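Local coordinates for bacteriorhodopsin (Nanosalina sp., PDB 6EYU), which pumps protons inward across the cell membrane, driven by light absorbed by a retinal bound covalently as a Schiff base, at the retinal site, the interface of chains A and B and the [(2~{S})-2,3-bis(oxidanyl)propyl] (~{E})-undec-2-enoate site. Coordinates in Å, arbitrary orientation; residue numbers count along the deposited sequence, not the author numbering. Chains: chain A/B, Bacteriorhodopsin.

Contact 1: the retinal site. Residues chain A 77, 81, 84, 111, 114-115, 117-118, 130, 133-134, 137, 174, 177-178, 181, 209, 212-213. With RET (retinal), chain C.
A:Leu114 presses on one face of the retinal from helix 101-124, its CD2 branch 3.8 Å from C7, where the polyene leaves the ionone ring. The opposite face rests on A:Tyr177, whose phenol ring lies beneath the chain with C11 over its centre, 3.4 Å from the centroid. A:Trp77 closes one edge, presenting the face of its indole to the polyene, with C12 over the five-membered ring in a CH-pi contact and CD1 3.5 Å from C14. Across from it, A:Phe174 brings CE1 to 3.4 Å from the C20 methyl, which A:Ile84 and A:Cys212 also touch. On the A:Leu114 side, the CG2 methyl of A:Thr81 reaches C13 at 3.3 Å. The OG1 hydroxyl lies within hydrogen-bonding distance of A:Trp77 O, on an in-plane lone pair, and of the carboxyl oxygen A:Glu111 OE1; its one proton can serve both contacts only if the glutamate supplies another. This contact could influence the ionisation of A:Glu111. A:Trp181, with CG anti to its backbone N (chi1 -169°), sets its pyrrole face against the ring methyl C17, while A:Pro178 and A:Leu137 pack on C18. This wholly buried microbial-rhodopsin pocket makes no polar contact with the hydrocarbon, so its walls chiefly fix shape and restrain rotation about the polyene. The A:Lys213 side chain runs extended through chi3, then bends at chi4 (82°) to present NZ to C15 in the 1.3 Å covalent Schiff-base link.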
loop_
_atom_site.group_PDB
_atom_site.type_symbol
_atom_site.label_atom_id
_atom_site.label_comp_id
_atom_site.label_asym_id
_atom_site.label_seq_id
_atom_site.Cartn_x
_atom_site.Cartn_y
_atom_site.Cartn_z
ATOM N N TRP A 77 3.992 -3.588 -12.261
ATOM C CA TRP A 77 4.320 -2.174 -12.411
ATOM C C TRP A 77 3.714 -1.370 -11.270
ATOM O O TRP A 77 4.224 -0.312 -10.902
ATOM C CB TRP A 77 3.798 -1.652 -13.750
ATOM C CG TRP A 77 4.150 -2.536 -14.901
ATOM C CD1 TRP A 77 5.130 -3.484 -14.931
ATOM C CD2 TRP A 77 3.456 -2.638 -16.149
ATOM N NE1 TRP A 77 5.133 -4.123 -16.147
ATOM C CE2 TRP A 77 4.115 -3.621 -16.914
ATOM C CE3 TRP A 77 2.357 -1.976 -16.706
ATOM C CZ2 TRP A 77 3.732 -3.934 -18.215
ATOM C CZ3 TRP A 77 1.971 -2.298 -17.994
ATOM C CH2 TRP A 77 2.653 -3.274 -18.732
ATOM N N THR A 81 7.348 0.190 -10.517
ATOM C CA THR A 81 7.639 1.379 -11.311
ATOM C C THR A 81 7.648 2.642 -10.452
ATOM O O THR A 81 8.373 3.592 -10.751
ATOM C CB THR A 81 6.625 1.562 -12.455
ATOM O OG1 THR A 81 5.297 1.628 -11.919
ATOM C CG2 THR A 81 6.718 0.409 -13.444
ATOM N N ILE A 84 11.345 2.269 -9.244
ATOM C CA ILE A 84 12.187 2.814 -10.300
ATOM C C ILE A 84 12.290 4.332 -10.179
ATOM O O ILE A 84 13.378 4.898 -10.287
ATOM C CB ILE A 84 11.637 2.458 -11.693
ATOM C CG1 ILE A 84 12.056 1.037 -12.077
ATOM C CG2 ILE A 84 12.132 3.454 -12.730
ATOM C CD1 ILE A 84 11.106 0.361 -13.043
ATOM N N GLU A 111 2.586 7.674 -10.754
ATOM C CA GLU A 111 2.972 6.411 -11.373
ATOM C C GLU A 111 2.003 5.302 -10.982
ATOM O O GLU A 111 1.571 4.514 -11.824
ATOM C CB GLU A 111 4.392 6.028 -10.955
ATOM C CG GLU A 111 5.393 6.033 -12.098
ATOM C CD GLU A 111 5.038 5.041 -13.187
ATOM O OE1 GLU A 111 5.158 3.822 -12.945
ATOM O OE2 GLU A 111 4.593 5.479 -14.269
ATOM N N LEU A 114 -1.271 5.727 -12.312
ATOM C CA LEU A 114 -1.162 5.655 -13.761
ATOM C C LEU A 114 -1.138 4.202 -14.228
ATOM O O LEU A 114 -1.788 3.853 -15.216
ATOM C CB LEU A 114 0.112 6.391 -14.184
ATOM C CG LEU A 114 0.956 5.957 -15.382
ATOM C CD1 LEU A 114 2.048 7.001 -15.568
ATOM C CD2 LEU A 114 1.569 4.578 -15.185
ATOM N N VAL A 115 -0.615 3.331 -13.370
ATOM C CA VAL A 115 -0.700 1.893 -13.601
ATOM C C VAL A 115 -2.111 1.376 -13.341
ATOM O O VAL A 115 -2.594 0.493 -14.050
ATOM C CB VAL A 115 0.290 1.115 -12.713
ATOM C CG1 VAL A 115 0.160 -0.380 -12.962
ATOM C CG2 VAL A 115 1.714 1.580 -12.974
ATOM N N THR A 117 -4.913 2.897 -13.822
ATOM C CA THR A 117 -5.744 3.209 -14.980
ATOM C C THR A 117 -5.673 2.084 -16.007
ATOM O O THR A 117 -6.696 1.639 -16.525
ATOM C CB THR A 117 -5.311 4.524 -15.656
ATOM O OG1 THR A 117 -4.008 4.365 -16.232
ATOM C CG2 THR A 117 -5.286 5.664 -14.651
ATOM N N GLY A 118 -4.460 1.613 -16.279
ATOM C CA GLY A 118 -4.263 0.472 -17.166
ATOM C C GLY A 118 -5.099 -0.722 -16.749
ATOM O O GLY A 118 -5.665 -1.422 -17.590
ATOM N N TYR A 130 -7.281 4.751 -19.607
ATOM C CA TYR A 130 -6.003 4.794 -20.308
ATOM C C TYR A 130 -5.590 6.238 -20.578
ATOM O O TYR A 130 -4.418 6.591 -20.449
ATOM C CB TYR A 130 -6.091 4.021 -21.626
ATOM C CG TYR A 130 -4.882 4.191 -22.520
ATOM C CD1 TYR A 130 -4.871 5.150 -23.526
ATOM C CD2 TYR A 130 -3.828 3.288 -22.471
ATOM C CE1 TYR A 130 -3.808 5.255 -24.404
ATOM C CE2 TYR A 130 -2.760 3.385 -23.343
ATOM C CZ TYR A 130 -2.753 4.373 -24.304
ATOM O OH TYR A 130 -1.686 4.482 -25.166
ATOM N N GLY A 133 -4.271 7.980 -17.582
ATOM C CA GLY A 133 -2.912 7.476 -17.419
ATOM C C GLY A 133 -1.910 8.272 -18.231
ATOM O O GLY A 133 -0.908 8.750 -17.700
ATOM N N VAL A 134 -2.185 8.422 -19.522
ATOM C CA VAL A 134 -1.265 9.103 -20.426
ATOM C C VAL A 134 -0.996 10.526 -19.949
ATOM O O VAL A 134 0.155 10.955 -19.867
ATOM C CB VAL A 134 -1.822 9.159 -21.861
ATOM C CG1 VAL A 134 -0.991 10.104 -22.714
ATOM C CG2 VAL A 134 -1.855 7.767 -22.472
ATOM N N LEU A 137 1.154 10.335 -16.975
ATOM C CA LEU A 137 2.523 9.979 -17.326
ATOM C C LEU A 137 3.277 11.195 -17.857
ATOM O O LEU A 137 4.465 11.364 -17.586
ATOM C CB LEU A 137 2.534 8.863 -18.372
ATOM C CG LEU A 137 3.923 8.483 -18.890
ATOM C CD1 LEU A 137 4.810 8.017 -17.745
ATOM C CD2 LEU A 137 3.824 7.414 -19.966
ATOM N N PHE A 174 9.591 4.751 -20.581
ATOM C CA PHE A 174 8.283 4.732 -19.933
ATOM C C PHE A 174 7.177 5.016 -20.944
ATOM O O PHE A 174 6.059 4.517 -20.809
ATOM C CB PHE A 174 8.232 5.760 -18.801
ATOM C CG PHE A 174 8.590 5.196 -17.456
ATOM C CD1 PHE A 174 9.560 4.215 -17.339
ATOM C CD2 PHE A 174 7.926 5.614 -16.313
ATOM C CE1 PHE A 174 9.898 3.697 -16.103
ATOM C CE2 PHE A 174 8.258 5.100 -15.075
ATOM C CZ PHE A 174 9.247 4.142 -14.969
ATOM N N TYR A 177 5.508 2.035 -23.245
ATOM C CA TYR A 177 4.642 1.025 -22.646
ATOM C C TYR A 177 3.180 1.260 -23.017
ATOM O O TYR A 177 2.495 0.338 -23.459
ATOM C CB TYR A 177 4.798 1.016 -21.125
ATOM C CG TYR A 177 6.048 0.315 -20.643
ATOM C CD1 TYR A 177 6.048 -1.049 -20.384
ATOM C CD2 TYR A 177 7.228 1.018 -20.446
ATOM C CE1 TYR A 177 7.192 -1.695 -19.955
ATOM C CE2 TYR A 177 8.375 0.383 -20.008
ATOM C CZ TYR A 177 8.355 -0.976 -19.779
ATOM O OH TYR A 177 9.495 -1.613 -19.344
ATOM N N PRO A 178 2.698 2.500 -22.841
ATOM C CA PRO A 178 1.350 2.838 -23.292
ATOM C C PRO A 178 1.187 2.681 -24.800
ATOM O O PRO A 178 0.074 2.469 -25.283
ATOM C CB PRO A 178 1.188 4.309 -22.882
ATOM C CG PRO A 178 2.565 4.808 -22.599
ATOM C CD PRO A 178 3.348 3.618 -22.139
ATOM N N TRP A 181 1.025 -1.310 -25.253
ATOM C CA TRP A 181 -0.256 -1.673 -24.655
ATOM C C TRP A 181 -1.397 -1.377 -25.621
ATOM O O TRP A 181 -2.278 -2.212 -25.828
ATOM C CB TRP A 181 -0.465 -0.903 -23.349
ATOM C CG TRP A 181 -1.617 -1.403 -22.526
ATOM C CD1 TRP A 181 -1.553 -2.286 -21.487
ATOM C CD2 TRP A 181 -2.954 -0.885 -22.526
ATOM N NE1 TRP A 181 -2.767 -2.355 -20.846
ATOM C CE2 TRP A 181 -3.647 -1.514 -21.472
ATOM C CE3 TRP A 181 -3.622 0.073 -23.295
ATOM C CZ2 TRP A 181 -4.990 -1.256 -21.204
ATOM C CZ3 TRP A 181 -4.959 0.316 -23.036
ATOM C CH2 TRP A 181 -5.627 -0.342 -21.996
ATOM N N PRO A 209 10.985 -4.211 -20.027
ATOM C CA PRO A 209 11.232 -4.192 -18.589
ATOM C C PRO A 209 12.649 -4.619 -18.214
ATOM O O PRO A 209 13.186 -4.152 -17.210
ATOM C CB PRO A 209 10.210 -5.193 -18.050
ATOM C CG PRO A 209 9.076 -5.108 -19.011
ATOM C CD PRO A 209 9.696 -4.845 -20.355
ATOM N N CYS A 212 14.484 -1.550 -18.101
ATOM C CA CYS A 212 13.988 -0.560 -17.146
ATOM C C CYS A 212 14.221 -1.003 -15.702
ATOM O O CYS A 212 14.024 -0.227 -14.767
ATOM C CB CYS A 212 12.498 -0.300 -17.372
ATOM S SG CYS A 212 12.102 0.376 -19.002
ATOM N N LYS A 213 14.590 -2.267 -15.527
ATOM C CA LYS A 213 14.813 -2.835 -14.200
ATOM C C LYS A 213 16.233 -3.403 -14.095
ATOM O O LYS A 213 17.092 -2.827 -13.427
ATOM C CB LYS A 213 13.777 -3.925 -13.920
ATOM C CG LYS A 213 12.370 -3.322 -13.867
ATOM C CD LYS A 213 11.310 -4.387 -13.581
ATOM C CE LYS A 213 9.917 -3.756 -13.499
ATOM N NZ LYS A 213 9.372 -3.583 -14.853
HETATM C C1 RET C . -0.270 1.570 -18.767
HETATM C C2 RET C . -1.789 1.753 -18.702
HETATM C C3 RET C . -2.287 2.715 -19.779
HETATM C C4 RET C . -1.742 4.117 -19.526
HETATM C C5 RET C . -0.253 4.064 -19.183
HETATM C C6 RET C . 0.432 2.932 -18.859
HETATM C C7 RET C . 1.856 3.015 -18.594
HETATM C C8 RET C . 2.563 1.912 -18.220
HETATM C C9 RET C . 3.952 2.051 -17.862
HETATM C C10 RET C . 4.716 0.940 -17.518
HETATM C C11 RET C . 6.098 0.957 -17.228
HETATM C C12 RET C . 6.529 -0.307 -16.840
HETATM C C13 RET C . 7.817 -0.627 -16.357
HETATM C C14 RET C . 8.121 -1.942 -15.980
HETATM C C15 RET C . 9.305 -2.378 -15.392
HETATM C C16 RET C . 0.222 0.875 -17.497
HETATM C C17 RET C . 0.112 0.746 -19.999
HETATM C C18 RET C . 0.530 5.378 -19.235
HETATM C C19 RET C . 4.607 3.433 -17.903
HETATM C C20 RET C . 8.891 0.460 -16.271
#

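Contact 2: the interface of chains A and B. Residues chain A 119-120, 123-124; chain B 57-58, 60-61, 64-66, 68.
With CG anti to its carbonyl carbon (chi1 -74°) and the chain extended through chi2 (-176°), A:Gln124 reaches from the end of helix 101-124 across to chain B. B:Thr60 crosses it at about a right angle, tip to tip, OG1 held in the crowded position between its backbone N and carbonyl carbon. B:Thr60 OG1 sits in the plane of the A:Gln124 amide, and the N-H of A:Gln124 NE2 runs almost straight (165° at H) to it at 2.8 Å. That hydroxyl donates in turn to the carbonyl B:Leu57 O, so it acts as acceptor for the amide and donor to the backbone. A weaker bond of 3.1 Å joins A:Gln124 NE2 to B:Asn61 OD1, an oxygen also gripped by B:Ser66 OG at 2.6 Å. The other amide atom, A:Gln124 OE1, faces B:Asn64 OD1, and a water bonded to both at 2.8 Å from OE1 can relieve the repulsion of two acceptors. Beside this polar cluster the CD2 methyl of A:Leu120 crosses B:Leu68 at about a right angle, 3.5 Å from CD1, and A:Ala123 CB packs on B:Ser66 CB. This helix-to-loop patch joins neighbouring subunits of the deposited trimer and may stabilise that assembly in the membrane.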
loop_
_atom_site.group_PDB
_atom_site.type_symbol
_atom_site.label_atom_id
_atom_site.label_comp_id
_atom_site.label_asym_id
_atom_site.label_seq_id
_atom_site.Cartn_x
_atom_site.Cartn_y
_atom_site.Cartn_z
ATOM N N LEU A 119 -5.165 -0.961 -15.444
ATOM C CA LEU A 119 -5.890 -2.102 -14.900
ATOM C C LEU A 119 -7.395 -1.870 -14.995
ATOM O O LEU A 119 -8.151 -2.770 -15.361
ATOM C CB LEU A 119 -5.488 -2.324 -13.440
ATOM C CG LEU A 119 -6.203 -3.444 -12.686
ATOM C CD1 LEU A 119 -5.295 -3.998 -11.598
ATOM C CD2 LEU A 119 -7.509 -2.940 -12.090
ATOM N N LEU A 120 -7.808 -0.630 -14.758
ATOM C CA LEU A 120 -9.206 -0.244 -14.910
ATOM C C LEU A 120 -9.644 -0.384 -16.364
ATOM O O LEU A 120 -10.708 -0.934 -16.651
ATOM C CB LEU A 120 -9.412 1.199 -14.445
ATOM C CG LEU A 120 -9.265 1.448 -12.942
ATOM C CD1 LEU A 120 -9.658 2.876 -12.600
ATOM C CD2 LEU A 120 -10.098 0.455 -12.146
ATOM N N ALA A 123 -10.105 -3.963 -17.171
ATOM C CA ALA A 123 -11.197 -4.527 -16.385
ATOM C C ALA A 123 -12.538 -3.976 -16.858
ATOM O O ALA A 123 -13.556 -4.664 -16.796
ATOM C CB ALA A 123 -10.991 -4.228 -14.909
ATOM N N GLN A 124 -12.520 -2.758 -17.391
ATOM C CA GLN A 124 -13.746 -2.089 -17.812
ATOM C C GLN A 124 -14.043 -2.366 -19.283
ATOM O O GLN A 124 -15.139 -2.080 -19.766
ATOM C CB GLN A 124 -13.635 -0.580 -17.584
ATOM C CG GLN A 124 -13.727 -0.164 -16.124
ATOM C CD GLN A 124 -13.704 1.341 -15.945
ATOM O OE1 GLN A 124 -14.011 2.092 -16.871
ATOM N NE2 GLN A 124 -13.333 1.789 -14.752
ATOM N N LEU B 57 -11.565 8.249 -10.668
ATOM C CA LEU B 57 -11.190 7.098 -11.478
ATOM C C LEU B 57 -11.926 5.846 -11.012
ATOM O O LEU B 57 -12.390 5.049 -11.826
ATOM C CB LEU B 57 -9.679 6.869 -11.414
ATOM C CG LEU B 57 -8.862 7.696 -12.408
ATOM C CD1 LEU B 57 -7.404 7.767 -11.980
ATOM C CD2 LEU B 57 -8.987 7.120 -13.810
ATOM N N MET B 58 -12.063 5.700 -9.698
ATOM C CA MET B 58 -12.729 4.533 -9.130
ATOM C C MET B 58 -14.218 4.547 -9.466
ATOM O O MET B 58 -14.848 3.494 -9.562
ATOM C CB MET B 58 -12.541 4.496 -7.611
ATOM C CG MET B 58 -11.111 4.236 -7.164
ATOM S SD MET B 58 -10.205 3.144 -8.277
ATOM C CE MET B 58 -11.251 1.690 -8.259
ATOM N N THR B 60 -15.602 5.487 -12.155
ATOM C CA THR B 60 -15.830 5.077 -13.537
ATOM C C THR B 60 -16.249 3.613 -13.609
ATOM O O THR B 60 -16.623 3.119 -14.672
ATOM C CB THR B 60 -14.570 5.276 -14.400
ATOM O OG1 THR B 60 -13.499 4.476 -13.882
ATOM C CG2 THR B 60 -14.152 6.738 -14.412
ATOM N N ASN B 61 -16.185 2.922 -12.475
ATOM C CA ASN B 61 -16.564 1.514 -12.419
ATOM C C ASN B 61 -18.070 1.359 -12.227
ATOM O O ASN B 61 -18.597 0.248 -12.265
ATOM C CB ASN B 61 -15.821 0.803 -11.285
ATOM C CG ASN B 61 -14.363 0.550 -11.613
ATOM O OD1 ASN B 61 -14.043 -0.200 -12.535
ATOM N ND2 ASN B 61 -13.469 1.154 -10.839
ATOM N N ASN B 64 -18.772 1.859 -16.302
ATOM C CA ASN B 64 -18.380 0.634 -16.988
ATOM C C ASN B 64 -18.191 -0.496 -15.985
ATOM O O ASN B 64 -17.335 -0.419 -15.105
ATOM C CB ASN B 64 -17.082 0.854 -17.767
ATOM C CG ASN B 64 -17.224 1.901 -18.852
ATOM O OD1 ASN B 64 -16.603 2.962 -18.793
ATOM N ND2 ASN B 64 -18.071 1.622 -19.836
ATOM N N GLN B 65 -18.967 -1.562 -16.147
ATOM C CA GLN B 65 -18.916 -2.683 -15.220
ATOM C C GLN B 65 -17.555 -3.364 -15.271
ATOM O O GLN B 65 -17.022 -3.635 -16.349
ATOM C CB GLN B 65 -20.014 -3.697 -15.537
ATOM C CG GLN B 65 -19.785 -5.061 -14.908
ATOM C CD GLN B 65 -21.078 -5.788 -14.602
ATOM O OE1 GLN B 65 -21.463 -5.935 -13.442
ATOM N NE2 GLN B 65 -21.769 -6.229 -15.647
ATOM N N SER B 66 -17.032 -3.698 -14.098
ATOM C CA SER B 66 -15.818 -4.496 -13.992
ATOM C C SER B 66 -15.892 -5.339 -12.725
ATOM O O SER B 66 -16.849 -5.234 -11.959
ATOM C CB SER B 66 -14.590 -3.584 -13.944
ATOM O OG SER B 66 -14.623 -2.748 -12.800
ATOM N N LEU B 68 -14.474 -4.888 -10.244
ATOM C CA LEU B 68 -14.219 -3.990 -9.122
ATOM C C LEU B 68 -15.507 -3.318 -8.652
ATOM O O LEU B 68 -15.560 -2.758 -7.558
ATOM C CB LEU B 68 -13.192 -2.923 -9.514
ATOM C CG LEU B 68 -11.748 -3.406 -9.669
ATOM C CD1 LEU B 68 -10.864 -2.284 -10.190
ATOM C CD2 LEU B 68 -11.212 -3.942 -8.349
HETATM O O HOH W 1 -14.284 4.596 -18.042
#

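Contact 3: the [(2~{S})-2,3-bis(oxidanyl)propyl] (~{E})-undec-2-enoate site. Residues chain B 14-15, 18-19, 22. With MUN ([(2~{S})-2,3-bis(oxidanyl)propyl] (~{E})-undec-2-enoate), chain D.
B:Pro15 lays its pyrrolidine ring beside the glycerol end of the lipid, with CB 3.6 Å from CAE, the glycerol carbon next to the ester oxygen, and 3.8 Å from the ester carbonyl oxygen OAD. One turn further along helix 14-38, B:Leu18 approaches the same headgroup with its CD1 branch, 4.0 Å from CAE. B:Ala19 contributes its CB methyl to the acyl chain, 3.8 Å from CAM, where so short a side chain lets the tail run near the helix. B:Ile22 comes alongside with the tip of its longer branch, CD1 lying 3.8 Å from CAH, while CG2, anti to the backbone N, faces CAN. At the polar end B:Gln14 bends at chi2 (102°) and turns its amide oxygen OE1 toward the terminal carbinol of the glycerol, 3.2 Å from CAI. No hydrogen bond is formed there, so the approach is a van der Waals contact. An alanine here would probably lose the amide's cover of the glycerol end, making that headgroup more mobile while the tail contacts remain. The residues at intervals of three and four form a shallow stripe on one helix face, and much of the lipid surface is not buried by protein. The monoacylglycerol probably comes from the crystallisation medium. Binding by such shape-tolerant contacts suggests little specificity, and this helix face is probably part of the lipid-facing surface that receives lipid chains.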
loop_
_atom_site.group_PDB
_atom_site.type_symbol
_atom_site.label_atom_id
_atom_site.label_comp_id
_atom_site.label_asym_id
_atom_site.label_seq_id
_atom_site.Cartn_x
_atom_site.Cartn_y
_atom_site.Cartn_z
ATOM N N GLN B 14 -26.961 7.849 -12.537
ATOM C CA GLN B 14 -25.977 7.809 -13.612
ATOM C C GLN B 14 -25.305 9.167 -13.795
ATOM O O GLN B 14 -24.079 9.265 -13.743
ATOM C CB GLN B 14 -26.637 7.363 -14.920
ATOM C CG GLN B 14 -26.119 8.081 -16.156
ATOM C CD GLN B 14 -25.142 7.239 -16.953
ATOM O OE1 GLN B 14 -24.361 7.762 -17.749
ATOM N NE2 GLN B 14 -25.219 5.925 -16.785
ATOM N N PRO B 15 -26.107 10.228 -13.976
ATOM C CA PRO B 15 -25.521 11.488 -14.425
ATOM C C PRO B 15 -24.867 12.260 -13.284
ATOM O O PRO B 15 -23.878 12.959 -13.495
ATOM C CB PRO B 15 -26.722 12.268 -14.979
ATOM C CG PRO B 15 -27.797 11.254 -15.190
ATOM C CD PRO B 15 -27.569 10.210 -14.142
ATOM N N LEU B 18 -21.501 10.889 -13.216
ATOM C CA LEU B 18 -20.730 11.465 -14.311
ATOM C C LEU B 18 -20.286 12.886 -13.975
ATOM O O LEU B 18 -19.162 13.282 -14.282
ATOM C CB LEU B 18 -21.554 11.467 -15.601
ATOM C CG LEU B 18 -20.817 10.975 -16.847
ATOM C CD1 LEU B 18 -21.621 11.277 -18.104
ATOM C CD2 LEU B 18 -19.432 11.599 -16.932
ATOM N N ALA B 19 -21.178 13.650 -13.355
ATOM C CA ALA B 19 -20.876 15.027 -12.980
ATOM C C ALA B 19 -19.852 15.062 -11.850
ATOM O O ALA B 19 -19.055 15.995 -11.751
ATOM C CB ALA B 19 -22.147 15.750 -12.562
ATOM N N ILE B 22 -16.248 14.106 -13.985
ATOM C CA ILE B 22 -15.878 15.339 -14.672
ATOM C C ILE B 22 -15.402 16.375 -13.660
ATOM O O ILE B 22 -14.260 16.831 -13.714
ATOM C CB ILE B 22 -17.068 15.931 -15.451
ATOM C CG1 ILE B 22 -17.421 15.044 -16.646
ATOM C CG2 ILE B 22 -16.741 17.340 -15.922
ATOM C CD1 ILE B 22 -18.735 15.409 -17.304
HETATM C CAR MUN D . -17.843 23.428 -14.067
HETATM C CAQ MUN D . -19.068 22.542 -13.844
HETATM C CAP MUN D . -19.031 21.367 -14.821
HETATM C CAO MUN D . -20.217 20.444 -14.540
HETATM C CAN MUN D . -20.321 19.396 -15.646
HETATM C CAM MUN D . -21.274 18.288 -15.199
HETATM C CAK MUN D . -22.112 17.831 -16.392
HETATM C CAH MUN D . -22.322 16.318 -16.317
HETATM C CAF MUN D . -23.734 15.989 -16.803
HETATM C CAC MUN D . -23.872 14.687 -17.593
HETATM C CAA MUN D . -25.266 14.432 -18.171
HETATM O OAD MUN D . -26.258 14.947 -17.657
HETATM O OAB MUN D . -25.328 13.415 -19.071
HETATM C CAE MUN D . -25.513 12.188 -18.362
HETATM C CAG MUN D . -26.162 11.155 -19.285
HETATM O OAJ MUN D . -26.709 11.814 -20.430
HETATM C CAI MUN D . -25.108 10.142 -19.733
HETATM O OAL MUN D . -25.744 9.072 -20.438
#

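Contact 1 and contact 2 meet on helix 101-124 of chain A: A:Thr117 and A:Gly118 border the retinal, and A:Leu119 and A:Leu120 directly follow them at the subunit boundary. Their C-alpha centres are about 17 Å apart, so the chromophore pocket could feel the neighbouring subunit through this helix, although the structure alone does not show such coupling. Contact 3 shares no residue with either; it lies on helix 14-38 of chain B, about 15 Å from contact 2 and 27 Å from contact 1. Repeated in each copy, the three sites pair a buried photoactive core with protein-facing and lipid-facing surfaces.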